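Local coordinates for mandelate racemase/muconate lactonizing enzyme, C-terminal domain protein (Paracoccus denitrificans, PDB 4DWD) that binds magnesium and, as a member of the enolase superfamily, probably acts as a hydro-lyase, at residues Y219-P225 with I243-E249; R266-I272 with V293-Q299. All coordinates share one frame; numbering follows the deposited sequence. Where two conformers were deposited one is given.

Contact 1. Residues Y219-P225 with I243-E249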
loop_
_atom_site.group_PDB
_atom_site.type_symbol
_atom_site.label_atom_id
_atom_site.label_comp_id
_atom_site.label_asym_id
_atom_site.label_seq_id
_atom_site.Cartn_x
_atom_site.Cartn_y
_atom_site.Cartn_z
ATOM N N TYR B 219 29.576 7.936 9.332
ATOM C CA TYR B 219 28.943 7.721 10.638
ATOM C C TYR B 219 28.106 6.447 10.626
ATOM O O TYR B 219 27.592 6.042 9.575
ATOM C CB TYR B 219 28.107 8.944 11.071
ATOM C CG TYR B 219 28.911 10.013 11.801
ATOM C CD1 TYR B 219 30.035 10.608 11.207
ATOM C CD2 TYR B 219 28.541 10.433 13.085
ATOM C CE1 TYR B 219 30.780 11.569 11.880
ATOM C CE2 TYR B 219 29.273 11.400 13.772
ATOM C CZ TYR B 219 30.389 11.970 13.166
ATOM O OH TYR B 219 31.110 12.917 13.868
ATOM N N SER B 220 27.959 5.853 11.807
ATOM C CA SER B 220 27.298 4.556 11.912
ATOM C C SER B 220 25.801 4.624 12.166
ATOM O O SER B 220 25.049 3.812 11.627
ATOM C CB SER B 220 28.000 3.671 12.938
ATOM O OG SER B 220 29.222 3.213 12.395
ATOM N N TRP B 221 25.358 5.592 12.950
ATOM C CA TRP B 221 23.926 5.768 13.179
ATOM C C TRP B 221 23.585 7.193 13.447
ATOM O O TRP B 221 24.465 8.000 13.779
ATOM C CB TRP B 221 23.368 4.820 14.255
ATOM C CG TRP B 221 23.562 5.183 15.698
ATOM C CD1 TRP B 221 22.647 5.814 16.540
ATOM C CD2 TRP B 221 24.727 4.898 16.529
ATOM N NE1 TRP B 221 23.150 5.920 17.815
ATOM C CE2 TRP B 221 24.403 5.380 17.872
ATOM C CE3 TRP B 221 25.956 4.283 16.310
ATOM C CZ2 TRP B 221 25.301 5.266 18.930
ATOM C CZ3 TRP B 221 26.848 4.173 17.386
ATOM C CH2 TRP B 221 26.525 4.654 18.660
ATOM N N PHE B 222 22.297 7.493 13.310
ATOM C CA PHE B 222 21.755 8.861 13.332
ATOM C C PHE B 222 20.495 8.818 14.177
ATOM O O PHE B 222 19.465 8.313 13.737
ATOM C CB PHE B 222 21.460 9.269 11.883
ATOM C CG PHE B 222 21.025 10.708 11.664
ATOM C CD1 PHE B 222 21.313 11.752 12.566
ATOM C CD2 PHE B 222 20.379 11.034 10.467
ATOM C CE1 PHE B 222 20.929 13.069 12.275
ATOM C CE2 PHE B 222 19.989 12.341 10.187
ATOM C CZ PHE B 222 20.266 13.360 11.078
ATOM N N GLU B 223 20.602 9.308 15.411
ATOM C CA GLU B 223 19.562 9.142 16.411
ATOM C C GLU B 223 18.613 10.334 16.456
ATOM O O GLU B 223 19.051 11.488 16.434
ATOM C CB GLU B 223 20.230 8.913 17.775
ATOM C CG GLU B 223 19.294 8.583 18.922
ATOM C CD GLU B 223 20.018 7.981 20.116
ATOM O OE1 GLU B 223 21.126 7.425 19.937
ATOM O OE2 GLU B 223 19.451 8.037 21.230
ATOM N N GLU B 224 17.313 10.029 16.530
ATOM C CA GLU B 224 16.256 11.027 16.744
ATOM C C GLU B 224 16.388 12.275 15.848
ATOM O O GLU B 224 16.400 13.410 16.334
ATOM C CB GLU B 224 16.168 11.407 18.232
ATOM C CG GLU B 224 15.788 10.254 19.156
ATOM C CD GLU B 224 14.283 10.066 19.319
ATOM O OE1 GLU B 224 13.508 11.027 19.095
ATOM O OE2 GLU B 224 13.863 8.961 19.704
ATOM N N PRO B 225 16.445 12.078 14.514
ATOM C CA PRO B 225 16.630 13.252 13.644
ATOM C C PRO B 225 15.489 14.288 13.670
ATOM O O PRO B 225 15.760 15.493 13.595
ATOM C CB PRO B 225 16.770 12.637 12.234
ATOM C CG PRO B 225 16.206 11.249 12.346
ATOM C CD PRO B 225 16.514 10.811 13.753
ATOM N N ILE B 243 22.427 5.656 6.214
ATOM C CA ILE B 243 22.864 5.620 7.625
ATOM C C ILE B 243 21.680 5.145 8.473
ATOM O O ILE B 243 20.536 5.491 8.203
ATOM C CB ILE B 243 23.398 6.988 8.115
ATOM C CG1 ILE B 243 23.955 6.871 9.553
ATOM C CG2 ILE B 243 22.327 8.080 8.021
ATOM C CD1 ILE B 243 24.786 8.068 9.975
ATOM N N THR B 244 21.959 4.333 9.484
ATOM C CA THR B 244 20.904 3.760 10.314
ATOM C C THR B 244 20.293 4.824 11.201
ATOM O O THR B 244 20.965 5.369 12.075
ATOM C CB THR B 244 21.459 2.654 11.204
ATOM O OG1 THR B 244 22.082 1.668 10.378
ATOM C CG2 THR B 244 20.329 2.009 12.034
ATOM N N VAL B 245 19.022 5.118 10.956
ATOM C CA VAL B 245 18.265 6.043 11.776
ATOM C C VAL B 245 17.700 5.286 12.967
ATOM O O VAL B 245 17.147 4.196 12.816
ATOM C CB VAL B 245 17.159 6.716 10.952
ATOM C CG1 VAL B 245 16.168 7.451 11.855
ATOM C CG2 VAL B 245 17.794 7.660 9.936
ATOM N N SER B 246 17.887 5.842 14.163
ATOM C CA SER B 246 17.386 5.208 15.385
ATOM C C SER B 246 16.435 6.125 16.133
ATOM O O SER B 246 16.525 7.340 16.035
ATOM C CB SER B 246 18.554 4.767 16.283
ATOM O OG SER B 246 19.267 5.884 16.776
ATOM N N ALA B 247 15.519 5.520 16.877
ATOM C CA ALA B 247 14.573 6.264 17.693
ATOM C C ALA B 247 14.067 5.311 18.745
ATOM O O ALA B 247 14.491 4.159 18.788
ATOM C CB ALA B 247 13.411 6.784 16.838
ATOM N N GLY B 248 13.158 5.781 19.585
ATOM C CA GLY B 248 12.577 4.935 20.620
ATOM C C GLY B 248 12.799 5.430 22.032
ATOM O O GLY B 248 12.118 4.995 22.953
ATOM N N GLU B 249 13.723 6.350 22.232
ATOM C CA GLU B 249 13.995 6.796 23.599
ATOM C C GLU B 249 12.795 7.530 24.188
ATOM O O GLU B 249 12.648 7.566 25.386
ATOM C CB GLU B 249 15.251 7.656 23.681
ATOM C CG GLU B 249 15.182 8.949 22.907
ATOM C CD GLU B 249 15.962 10.053 23.583
ATOM O OE1 GLU B 249 15.417 11.167 23.731
ATOM O OE2 GLU B 249 17.120 9.803 23.969
HETATM O O HOH W 1 16.323 7.067 20.471
#

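Contact 2. Residues R266-I272 with V293-Q299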
loop_
_atom_site.group_PDB
_atom_site.type_symbol
_atom_site.label_atom_id
_atom_site.label_comp_id
_atom_site.label_asym_id
_atom_site.label_seq_id
_atom_site.Cartn_x
_atom_site.Cartn_y
_atom_site.Cartn_z
ATOM N N ARG B 266 14.613 0.926 11.968
ATOM C CA ARG B 266 15.244 -0.389 12.046
ATOM C C ARG B 266 16.250 -0.503 13.193
ATOM O O ARG B 266 16.968 -1.478 13.287
ATOM C CB ARG B 266 15.901 -0.750 10.702
ATOM C CG ARG B 266 14.920 -0.776 9.534
ATOM C CD ARG B 266 13.913 -1.890 9.702
ATOM N NE ARG B 266 12.826 -1.811 8.722
ATOM C CZ ARG B 266 11.564 -1.491 8.995
ATOM N NH1 ARG B 266 11.182 -1.222 10.251
ATOM N NH2 ARG B 266 10.685 -1.461 8.004
HETATM N N MSE B 267 16.273 0.496 14.072
HETATM C CA MSE B 267 17.090 0.446 15.301
HETATM C C MSE B 267 16.298 1.165 16.355
HETATM O O MSE B 267 16.025 2.376 16.217
HETATM C CB MSE B 267 18.456 1.115 15.054
HETATM C CG MSE B 267 19.326 1.155 16.311
HETATM SE SE MSE B 267 21.123 1.860 15.887
HETATM C CE MSE B 267 21.477 2.768 17.580
ATOM N N VAL B 268 15.912 0.447 17.416
ATOM C CA VAL B 268 15.035 1.022 18.437
ATOM C C VAL B 268 15.741 1.082 19.793
ATOM O O VAL B 268 16.544 0.197 20.132
ATOM C CB VAL B 268 13.663 0.292 18.554
ATOM C CG1 VAL B 268 12.901 0.391 17.230
ATOM C CG2 VAL B 268 13.839 -1.162 19.015
ATOM N N GLN B 269 15.414 2.129 20.555
ATOM C CA GLN B 269 16.163 2.511 21.757
ATOM C C GLN B 269 15.271 2.903 22.943
ATOM O O GLN B 269 15.499 3.940 23.559
ATOM C CB GLN B 269 17.077 3.681 21.415
ATOM C CG GLN B 269 17.890 3.452 20.154
ATOM C CD GLN B 269 18.816 4.603 19.910
ATOM O OE1 GLN B 269 18.425 5.599 19.290
ATOM N NE2 GLN B 269 20.045 4.488 20.401
ATOM N N PRO B 270 14.278 2.051 23.294
ATOM C CA PRO B 270 13.540 2.383 24.511
ATOM C C PRO B 270 14.474 2.336 25.744
ATOM O O PRO B 270 15.563 1.741 25.691
ATOM C CB PRO B 270 12.477 1.282 24.575
ATOM C CG PRO B 270 13.144 0.097 23.933
ATOM C CD PRO B 270 13.976 0.689 22.815
ATOM N N ASP B 271 14.038 2.961 26.836
ATOM C CA ASP B 271 14.879 3.162 28.034
ATOM C C ASP B 271 14.213 2.469 29.208
ATOM O O ASP B 271 13.048 2.759 29.544
ATOM C CB ASP B 271 15.040 4.678 28.295
ATOM C CG ASP B 271 15.962 5.004 29.443
ATOM O OD1 ASP B 271 15.980 4.278 30.452
ATOM O OD2 ASP B 271 16.656 6.043 29.341
ATOM N N ILE B 272 14.977 1.595 29.859
ATOM C CA ILE B 272 14.496 0.764 30.959
ATOM C C ILE B 272 13.936 1.517 32.181
ATOM O O ILE B 272 13.150 0.938 32.949
ATOM C CB ILE B 272 15.635 -0.224 31.371
ATOM C CG1 ILE B 272 15.124 -1.456 32.123
ATOM C CG2 ILE B 272 16.776 0.479 32.117
ATOM C CD1 ILE B 272 16.076 -2.618 31.943
ATOM N N VAL B 293 14.805 -5.857 13.778
ATOM C CA VAL B 293 15.337 -4.533 14.041
ATOM C C VAL B 293 16.362 -4.610 15.166
ATOM O O VAL B 293 16.254 -5.462 16.068
ATOM C CB VAL B 293 14.238 -3.477 14.336
ATOM C CG1 VAL B 293 13.120 -3.493 13.301
ATOM C CG2 VAL B 293 13.678 -3.614 15.713
ATOM N N GLU B 294 17.344 -3.719 15.107
ATOM C CA GLU B 294 18.361 -3.619 16.156
ATOM C C GLU B 294 17.766 -3.098 17.460
ATOM O O GLU B 294 16.853 -2.281 17.456
ATOM C CB GLU B 294 19.496 -2.686 15.726
ATOM C CG GLU B 294 20.395 -3.212 14.612
ATOM C CD GLU B 294 21.446 -2.184 14.243
ATOM O OE1 GLU B 294 22.460 -2.067 14.973
ATOM O OE2 GLU B 294 21.258 -1.476 13.237
ATOM N N PHE B 295 18.303 -3.581 18.574
ATOM C CA PHE B 295 17.836 -3.205 19.913
ATOM C C PHE B 295 18.994 -2.585 20.699
ATOM O O PHE B 295 19.936 -3.285 21.087
ATOM C CB PHE B 295 17.274 -4.440 20.618
ATOM C CG PHE B 295 16.574 -4.140 21.899
ATOM C CD1 PHE B 295 15.306 -3.547 21.894
ATOM C CD2 PHE B 295 17.167 -4.462 23.115
ATOM C CE1 PHE B 295 14.653 -3.280 23.079
ATOM C CE2 PHE B 295 16.509 -4.204 24.314
ATOM C CZ PHE B 295 15.249 -3.608 24.288
ATOM N N VAL B 296 18.957 -1.264 20.872
ATOM C CA VAL B 296 20.090 -0.501 21.408
ATOM C C VAL B 296 19.531 0.508 22.430
ATOM O O VAL B 296 19.298 1.664 22.107
ATOM C CB VAL B 296 20.885 0.227 20.289
ATOM C CG1 VAL B 296 22.114 0.937 20.862
ATOM C CG2 VAL B 296 21.297 -0.746 19.177
ATOM N N PRO B 297 19.278 0.054 23.658
ATOM C CA PRO B 297 18.561 0.892 24.628
ATOM C C PRO B 297 19.218 2.238 24.902
ATOM O O PRO B 297 20.451 2.337 24.993
ATOM C CB PRO B 297 18.594 0.052 25.898
ATOM C CG PRO B 297 18.617 -1.358 25.396
ATOM C CD PRO B 297 19.509 -1.308 24.175
ATOM N N HIS B 298 18.379 3.259 25.072
ATOM C CA HIS B 298 18.805 4.532 25.638
ATOM C C HIS B 298 18.971 4.349 27.130
ATOM O O HIS B 298 18.115 3.741 27.796
ATOM C CB HIS B 298 17.729 5.557 25.327
ATOM C CG HIS B 298 17.942 6.909 25.959
ATOM N ND1 HIS B 298 17.552 7.199 27.217
ATOM C CD2 HIS B 298 18.484 8.071 25.439
ATOM C CE1 HIS B 298 17.845 8.484 27.492
ATOM N NE2 HIS B 298 18.416 9.018 26.406
ATOM N N GLN B 299 20.075 4.841 27.688
ATOM C CA GLN B 299 20.235 4.788 29.146
ATOM C C GLN B 299 21.299 5.788 29.568
ATOM O O GLN B 299 22.428 5.729 29.097
ATOM C CB GLN B 299 20.586 3.362 29.585
ATOM C CG GLN B 299 20.043 2.980 30.954
ATOM C CD GLN B 299 20.609 3.831 32.071
ATOM O OE1 GLN B 299 19.877 4.571 32.748
ATOM N NE2 GLN B 299 21.920 3.757 32.256
HETATM O O HOH W 2 19.373 -2.097 11.455
HETATM O O HOH W 3 18.219 6.549 31.451
HETATM O O HOH W 4 17.778 1.238 29.041
#

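Contact 1. Residues Y219-P225 with I243-E249
Ile-243 pushes its CD1 methyl into a hollow between Tyr-219 and Phe-222 of the facing segment, against Tyr-219 O and 3.6 Å from Tyr-219 CB, with Phe-222 CB near. Its CG1 lies anti to the backbone N (chi1 -175°), which sends the long, slender branch toward the facing segment. Farther along, on the side of Phe-222 and Val-245, Pro-225 CG rests 3.8 Å from Val-245 CG1, while Pro-225 CB sits over a face of the Phe-222 ring, toward its rim.

Three backbone hydrogen bonds, Phe-222 N to Thr-244 O, Ser-246 N to Phe-222 O and Glu-224 N to Ser-246 O, lace strands 221-223 and 244-246 in parallel, a beta-alpha-beta pairing of the enolase-type barrel. On the other face, with Trp-221 and Glu-223, the small Ser-246 puts OG at the Trp-221 ring edge and 3.3 Å from Glu-223 CB; Gln-269 is its polar partner. Trp-221 NE1 donates in its ring plane to Glu-223 OE1 at 3.3 Å, an oxygen that also meets Lys-160.

Gly-248, whose backbone shape calls for glycine, donates its N to Glu-224 OE2 at 3.3 Å, nearly along the C-O axis; Asn-200 holds Glu-224 OE1. Glu-249 OE1 forms a salt bridge with Lys-84 of a third subunit. Glu-223 OE2 and Glu-249 OE2 stand 4.0 Å apart. With Asp-197 these acids make up a calcium-binding site, empty of calcium in this chain; a bound cation would probably offset their repulsion.

Contact 2. Residues R266-I272 with V293-Q299
Asp-271 and His-298 meet at the tight end of this contact, where His-298 ND1 gives a short hydrogen bond of 2.6 Å to Asp-271 OD2. The acceptor lies near the imidazole plane, at the ring edge, but the donor reaches the oxygen on its anti side, with carboxylate and ring turned 48° apart. Asp-271 holds CG anti to its N (chi1 -176°), bringing the short acid across to the ring. Its OD1 takes the backbone N of Val-273, and a water bridges OD2 to Gln-299 OE1. An alanine in place of Asp-271 is likely to leave His-298 ND1 without its acceptor and the imidazole freer to turn.

The middle is also closely packed. Val-268 N donates to Glu-294 O and Val-296 N to Val-268 O, pairing strands 267-268 and 294-295 in parallel. Selenomethionine Met-267, flexible enough to bend at its end, lays CE 3.8 Å from Val-296 CB. On the side of Val-268 and Phe-295 the Pro-270 ring crosses Phe-295 at about a right angle, its CG 3.8 Å from Phe-295 CE1, and Val-268 CG2 fills in beside CD1.

At the partly exposed far end Glu-294 N still bonds Arg-266 O at 2.9 Å, but side chains pack more loosely: Val-293 CG1 touches Arg-266 CD at only 4.0 Å, and a water spans Arg-266 O and Glu-294 OE2. Arg-266 NH1 is held by Ile-261 O and its NH2 by Glu-236 of a second subunit; Glu-294 OE1 meets Lys-321 and Thr-320. Water and salt bridges thus finish this end, whereas a His-carboxylate bond fixes the imidazole beside Glu-249, a calcium-binding residue.

Following the chain from the N terminus, contact 1 closes first: strand 221-223 runs out, helix 231-240 returns along the outside, and strand 244-246 comes back beside its predecessor. Helix 254-263 then leads to strand 267-268, and contact 2 closes a second beta-alpha-beta loop through helix 277-291. The two loops follow in series, neither nesting nor crossing, as successive units of a barrel do. They join side by side where Met-267 hydrogen-bonds by its backbone to Ala-247 and lays its CE 3.4 Å from Trp-221 CD1. Gln-269 and His-298 of contact 2 also stand next to Glu-223 and Glu-249 of contact 1. Both contacts also touch the second subunit.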